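Local coordinates for protein chemotaxis transducer (PDB 6GCV) that senses nitrate by binding it directly to its PilJ-type ligand-binding domain and so mediates nitrate chemotaxis in Pseudomonas aeruginosa, at the interface of chains A and B. Sequence-based numbering; all coordinates share one arbitrary frame. Chains: chain A/B, Chemotaxis transducer.

Contact 1: the interface of chains A and B. Residues chain A 28-29, 32-33, 35-36, 123; chain B 28-29, 32-33, 35-36, 123.
Polar recognition across this two-fold helix-to-helix interface of the McpN ligand-binding domain, plausibly that of the receptor dimer, rests on glutamine-arginine pairs, and the two copies are not identical in detail. A:Arg36 grips the amide oxygen of B:Gln32 side-on: NE lies 2.9 Å and NH2 2.8 Å from B:Gln32 OE1, with the oxygen in the guanidinium plane, so one acceptor takes two donors. The NH2 bond falls on a lone pair. To reach it, A:Arg36 places CG in the crowded position between backbone N and carbonyl carbon (chi1 68°) and bends at chi2. B:Arg36 instead has CG anti to its backbone N (chi1 161°) and an extended chain, and meets A:Gln32 with one terminal nitrogen: NH1 donates to A:Gln32 OE1 over 2.9 Å, on a lone pair, at 163° at the hydrogen. Amide and guanidinium planes are steeply inclined in both pairs, so these are edge contacts and not stacks.

Apolar packing keeps the symmetry closely. A:Met29 CB rests 3.7 Å from B:Met29 CA, next to the dyad. From there each methionine, CG anti to its backbone N and bent at chi2 and chi3, runs tip to tip into the opposite leucine; A:Met29 SD is 3.8 Å from B:Leu123 CD2. The A:Lys33 stem crosses the B:Leu123 side chain at about a right angle, its CD 3.8 Å from B:Leu123 CD2. A:Gln32 and B:Gln32 meet through their CB atoms at 3.9 Å.

Helix 18-42 of each chain supplies the central stripe, and A:Leu123 and B:Leu123 of helix 112-137 flank it on either side.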
# COMPACT_ATOMS: atom_id res chain seq x y z
N ARG A 28 -4.64 -1.95 -1.39
CA ARG A 28 -4.04 -0.70 -1.84
C ARG A 28 -2.52 -0.81 -1.84
O ARG A 28 -1.84 -0.53 -2.84
CB ARG A 28 -4.45 0.47 -0.95
CG ARG A 28 -5.96 0.71 -0.85
CD ARG A 28 -6.31 1.89 0.04
NE ARG A 28 -5.91 1.64 1.43
CZ ARG A 28 -6.35 2.36 2.46
NH1 ARG A 28 -7.24 3.32 2.27
NH2 ARG A 28 -5.94 2.08 3.70
N MET A 29 -1.98 -1.27 -0.73
CA MET A 29 -0.55 -1.48 -0.61
C MET A 29 -0.04 -2.50 -1.62
O MET A 29 1.00 -2.25 -2.27
CB MET A 29 -0.22 -1.92 0.81
CG MET A 29 1.25 -2.19 1.08
SD MET A 29 1.81 -3.83 0.55
CE MET A 29 0.96 -4.85 1.72
N GLN A 32 0.74 -1.41 -5.10
CA GLN A 32 1.96 -0.62 -5.23
C GLN A 32 3.23 -1.48 -5.08
O GLN A 32 4.20 -1.29 -5.81
CB GLN A 32 1.93 0.54 -4.23
CG GLN A 32 0.70 1.41 -4.40
CD GLN A 32 0.60 1.97 -5.78
OE1 GLN A 32 1.40 2.83 -6.12
NE2 GLN A 32 -0.34 1.45 -6.59
N LYS A 33 3.18 -2.41 -4.14
CA LYS A 33 4.30 -3.35 -3.96
C LYS A 33 4.60 -4.13 -5.23
O LYS A 33 5.77 -4.30 -5.62
CB LYS A 33 4.02 -4.27 -2.76
CG LYS A 33 5.16 -5.23 -2.42
CD LYS A 33 4.89 -5.93 -1.09
CE LYS A 33 6.07 -6.78 -0.66
NZ LYS A 33 5.97 -8.12 -1.28
N ALA A 35 3.95 -3.26 -8.26
CA ALA A 35 4.53 -2.38 -9.26
C ALA A 35 6.04 -2.19 -9.00
O ALA A 35 6.85 -2.23 -9.92
CB ALA A 35 3.84 -1.04 -9.28
N ARG A 36 6.40 -1.94 -7.75
CA ARG A 36 7.80 -1.81 -7.47
C ARG A 36 8.60 -3.06 -7.79
O ARG A 36 9.69 -2.99 -8.34
CB ARG A 36 8.06 -1.16 -6.15
CG ARG A 36 7.72 -1.84 -4.93
CD ARG A 36 8.93 -2.49 -4.28
NE ARG A 36 8.57 -2.97 -2.96
CZ ARG A 36 9.23 -3.87 -2.24
NH1 ARG A 36 10.11 -4.66 -2.82
NH2 ARG A 36 8.77 -4.11 -1.00
N LEU A 123 -5.15 1.99 -7.74
CA LEU A 123 -5.04 2.42 -6.35
C LEU A 123 -6.26 3.25 -5.94
O LEU A 123 -6.85 3.02 -4.86
CB LEU A 123 -3.73 3.21 -6.17
CG LEU A 123 -3.54 3.85 -4.81
CD1 LEU A 123 -3.55 2.85 -3.69
CD2 LEU A 123 -2.26 4.66 -4.81
N ARG B 28 1.29 1.94 5.05
CA ARG B 28 1.85 0.75 4.41
C ARG B 28 1.92 0.99 2.89
O ARG B 28 2.94 0.77 2.24
CB ARG B 28 1.00 -0.48 4.71
CG ARG B 28 0.84 -0.85 6.17
CD ARG B 28 -0.03 -2.06 6.38
NE ARG B 28 -1.39 -1.88 5.95
CZ ARG B 28 -2.41 -2.66 6.29
NH1 ARG B 28 -2.23 -3.68 7.10
NH2 ARG B 28 -3.61 -2.42 5.81
N MET B 29 0.79 1.37 2.33
CA MET B 29 0.70 1.65 0.92
C MET B 29 1.68 2.74 0.48
O MET B 29 2.37 2.59 -0.53
CB MET B 29 -0.73 1.99 0.54
CG MET B 29 -0.94 2.37 -0.93
SD MET B 29 -0.49 4.05 -1.36
CE MET B 29 -1.78 4.96 -0.55
N GLN B 32 5.23 1.81 -0.19
CA GLN B 32 5.43 1.06 -1.42
C GLN B 32 5.24 1.94 -2.66
O GLN B 32 5.96 1.79 -3.64
CB GLN B 32 4.49 -0.15 -1.43
CG GLN B 32 4.70 -1.07 -0.23
CD GLN B 32 6.12 -1.53 -0.13
OE1 GLN B 32 6.59 -2.29 -0.97
NE2 GLN B 32 6.88 -0.99 0.85
N LYS B 33 4.28 2.87 -2.60
CA LYS B 33 4.09 3.85 -3.67
C LYS B 33 5.36 4.65 -3.89
O LYS B 33 5.74 4.91 -5.03
CB LYS B 33 2.89 4.74 -3.36
CG LYS B 33 2.51 5.68 -4.48
CD LYS B 33 1.13 6.29 -4.24
CE LYS B 33 0.68 7.20 -5.34
NZ LYS B 33 1.22 8.57 -5.13
N ALA B 35 8.43 3.68 -3.38
CA ALA B 35 9.40 2.84 -4.05
C ALA B 35 9.07 2.71 -5.54
O ALA B 35 9.96 2.76 -6.38
CB ALA B 35 9.46 1.49 -3.40
N ARG B 36 7.80 2.50 -5.85
CA ARG B 36 7.35 2.46 -7.23
C ARG B 36 7.76 3.75 -7.96
O ARG B 36 8.32 3.71 -9.07
CB ARG B 36 5.80 2.27 -7.27
CG ARG B 36 5.11 2.63 -8.55
CD ARG B 36 3.67 3.01 -8.30
NE ARG B 36 3.21 3.79 -9.42
CZ ARG B 36 2.11 4.52 -9.44
NH1 ARG B 36 1.30 4.55 -8.40
NH2 ARG B 36 1.81 5.22 -10.52
N LEU B 123 7.79 -1.68 5.49
CA LEU B 123 6.42 -2.18 5.32
C LEU B 123 6.04 -3.07 6.50
O LEU B 123 4.94 -2.95 7.07
CB LEU B 123 6.31 -2.93 4.00
CG LEU B 123 5.00 -3.65 3.76
CD1 LEU B 123 3.83 -2.73 3.79
CD2 LEU B 123 5.08 -4.40 2.43

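Contact 2: the interface of chains A and B. Residues chain A 36, 39-40, 42-43, 112, 115; chain B 36, 39-40, 43, 45.
In this patch of the PilJ-type sensor domain, the amide of B:Gln40 and the ring of A:Phe115 cross obliquely, their planes 26° apart; the ring meets the amide oxygen through CD2, with A:Phe115 CD2 3.4 Å from B:Gln40 OE1. At the nitrogen end of the amide, two backbone carbonyls lie near its plane: NE2 donates to A:Leu112 O over 3.2 Å and, within its own chain, to B:Ala45 O over 3.0 Å. Both bonds are reasonably straight, 154° and 152° at the hydrogen, but the nitrogen sits above each carbonyl plane, off the lone pairs. Two acceptors on one amide nitrogen would fix the flip of the group. CG of B:Gln40 is anti to the carbonyl carbon, and a bend at chi2 swings the amide towards A:Leu112.

The rest is apolar packing between the C-terminal ends of helix 18-42, the loop residues just after them, and the start of helix 112-137 of chain A. A:Leu43 and B:Leu43 reach tip to tip, with A:Leu43 CD2 to B:Leu43 CD2 at 3.6 Å. A:Leu39 and B:Leu39 meet nearer their roots, CB to CB, while A:Leu39 crosses B:Leu43, and B:Leu39 crosses A:Leu43, obliquely; A:Leu39 CD2 comes 3.7 Å from B:Leu43 CD1. The other branch, CD1, reaches across to the partner's main chain, and B:Leu39 CD1 touches the carbonyl oxygen of A:Arg36 from the side, 3.4 Å from its O. A:Leu39 CD1 also touches the B:Gln40 stem. A:Leu112 lays its CB 3.6 Å from B:Ala45 CB, and its CD1 approaches B:Leu43 CB as the two leucines cross at about a right angle.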
# COMPACT_ATOMS: atom_id res chain seq x y z
N ARG A 36 6.40 -1.94 -7.75
CA ARG A 36 7.80 -1.81 -7.47
C ARG A 36 8.60 -3.06 -7.79
O ARG A 36 9.69 -2.99 -8.34
CB ARG A 36 8.06 -1.16 -6.15
CG ARG A 36 7.72 -1.84 -4.93
CD ARG A 36 8.93 -2.49 -4.28
NE ARG A 36 8.57 -2.97 -2.96
CZ ARG A 36 9.23 -3.87 -2.24
NH1 ARG A 36 10.11 -4.66 -2.82
NH2 ARG A 36 8.77 -4.11 -1.00
N LEU A 39 9.00 -3.27 -11.61
CA LEU A 39 9.98 -2.31 -12.10
C LEU A 39 11.41 -2.74 -11.75
O LEU A 39 12.35 -2.57 -12.54
CB LEU A 39 9.69 -0.91 -11.54
CG LEU A 39 8.38 -0.30 -12.06
CD1 LEU A 39 7.99 0.86 -11.16
CD2 LEU A 39 8.49 0.17 -13.48
N GLN A 40 11.59 -3.33 -10.58
CA GLN A 40 12.91 -3.83 -10.21
C GLN A 40 13.37 -5.00 -11.13
O GLN A 40 14.53 -5.10 -11.50
CB GLN A 40 12.93 -4.22 -8.75
CG GLN A 40 14.33 -4.47 -8.24
CD GLN A 40 14.40 -4.39 -6.73
OE1 GLN A 40 13.65 -3.63 -6.10
NE2 GLN A 40 15.29 -5.17 -6.14
N ARG A 42 12.35 -5.18 -14.21
CA ARG A 42 12.71 -4.54 -15.47
C ARG A 42 14.15 -4.05 -15.49
O ARG A 42 14.83 -4.09 -16.52
CB ARG A 42 11.75 -3.39 -15.78
CG ARG A 42 11.87 -2.92 -17.22
CD ARG A 42 10.74 -2.00 -17.64
NE ARG A 42 10.77 -1.72 -19.05
CZ ARG A 42 10.42 -2.59 -20.00
NH1 ARG A 42 9.86 -3.74 -19.68
NH2 ARG A 42 10.58 -2.26 -21.27
N LEU A 43 14.63 -3.64 -14.33
CA LEU A 43 16.00 -3.18 -14.10
C LEU A 43 17.01 -4.31 -13.96
O LEU A 43 18.19 -4.06 -13.85
CB LEU A 43 16.04 -2.26 -12.87
CG LEU A 43 15.43 -0.87 -13.10
CD1 LEU A 43 14.97 -0.24 -11.78
CD2 LEU A 43 16.43 0.03 -13.80
N LEU A 112 5.75 2.91 -20.07
CA LEU A 112 5.91 3.00 -18.63
C LEU A 112 5.05 4.11 -18.00
O LEU A 112 4.61 3.98 -16.89
CB LEU A 112 7.38 3.20 -18.24
CG LEU A 112 8.26 1.99 -18.44
CD1 LEU A 112 9.70 2.37 -18.17
CD2 LEU A 112 7.82 0.83 -17.53
N PHE A 115 1.67 2.60 -17.70
CA PHE A 115 1.70 1.69 -16.57
C PHE A 115 1.50 2.42 -15.24
O PHE A 115 0.70 2.02 -14.38
CB PHE A 115 2.99 0.89 -16.58
CG PHE A 115 3.19 0.06 -15.36
CD1 PHE A 115 2.36 -0.99 -15.08
CD2 PHE A 115 4.22 0.36 -14.48
CE1 PHE A 115 2.57 -1.75 -13.96
CE2 PHE A 115 4.44 -0.43 -13.38
CZ PHE A 115 3.60 -1.46 -13.12
N ARG B 36 7.80 2.50 -5.85
CA ARG B 36 7.35 2.46 -7.23
C ARG B 36 7.76 3.75 -7.96
O ARG B 36 8.32 3.71 -9.07
CB ARG B 36 5.80 2.27 -7.27
CG ARG B 36 5.11 2.63 -8.55
CD ARG B 36 3.67 3.01 -8.30
NE ARG B 36 3.21 3.79 -9.42
CZ ARG B 36 2.11 4.52 -9.44
NH1 ARG B 36 1.30 4.55 -8.40
NH2 ARG B 36 1.81 5.22 -10.52
N LEU B 39 11.57 4.03 -8.52
CA LEU B 39 12.03 3.16 -9.60
C LEU B 39 11.58 3.65 -10.96
O LEU B 39 12.30 3.51 -11.95
CB LEU B 39 11.62 1.70 -9.35
CG LEU B 39 12.31 1.06 -8.15
CD1 LEU B 39 11.66 -0.23 -7.79
CD2 LEU B 39 13.78 0.87 -8.39
N GLN B 40 10.38 4.23 -11.04
CA GLN B 40 9.92 4.86 -12.29
C GLN B 40 10.91 5.95 -12.68
O GLN B 40 11.28 6.07 -13.85
CB GLN B 40 8.51 5.48 -12.16
CG GLN B 40 7.25 4.60 -12.14
CD GLN B 40 6.68 4.04 -13.47
OE1 GLN B 40 6.09 3.00 -13.40
NE2 GLN B 40 6.78 4.75 -14.65
N LEU B 43 14.11 4.68 -14.09
CA LEU B 43 13.87 4.28 -15.48
C LEU B 43 13.58 5.43 -16.43
O LEU B 43 13.34 5.19 -17.61
CB LEU B 43 12.73 3.24 -15.50
CG LEU B 43 13.13 1.84 -14.99
CD1 LEU B 43 11.93 1.03 -14.54
CD2 LEU B 43 13.88 1.09 -16.07
N ALA B 45 11.03 7.47 -16.48
CA ALA B 45 9.61 7.54 -16.82
C ALA B 45 8.78 7.95 -15.61
O ALA B 45 7.63 7.53 -15.45
CB ALA B 45 9.13 6.22 -17.39

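The C-alpha centres of contact 1 and contact 2 lie about 12 Å apart along one continuous chain-to-chain seam, and A:Arg36 and B:Arg36 belong to both. Helix 18-42 runs through each, with contact 1 along its middle and contact 2 at its C-terminal end and the loop beyond. Helix 112-137 joins both times, through A:Leu123 and B:Leu123 in contact 1 and through its first turns in contact 2. The guanidinium ends of A:Arg36 and B:Arg36 serve contact 1 and their carbonyl oxygens contact 2, which may link the patches. The arrangement suggests a dimer of receptor domains, although the structure alone does not establish it in the cell.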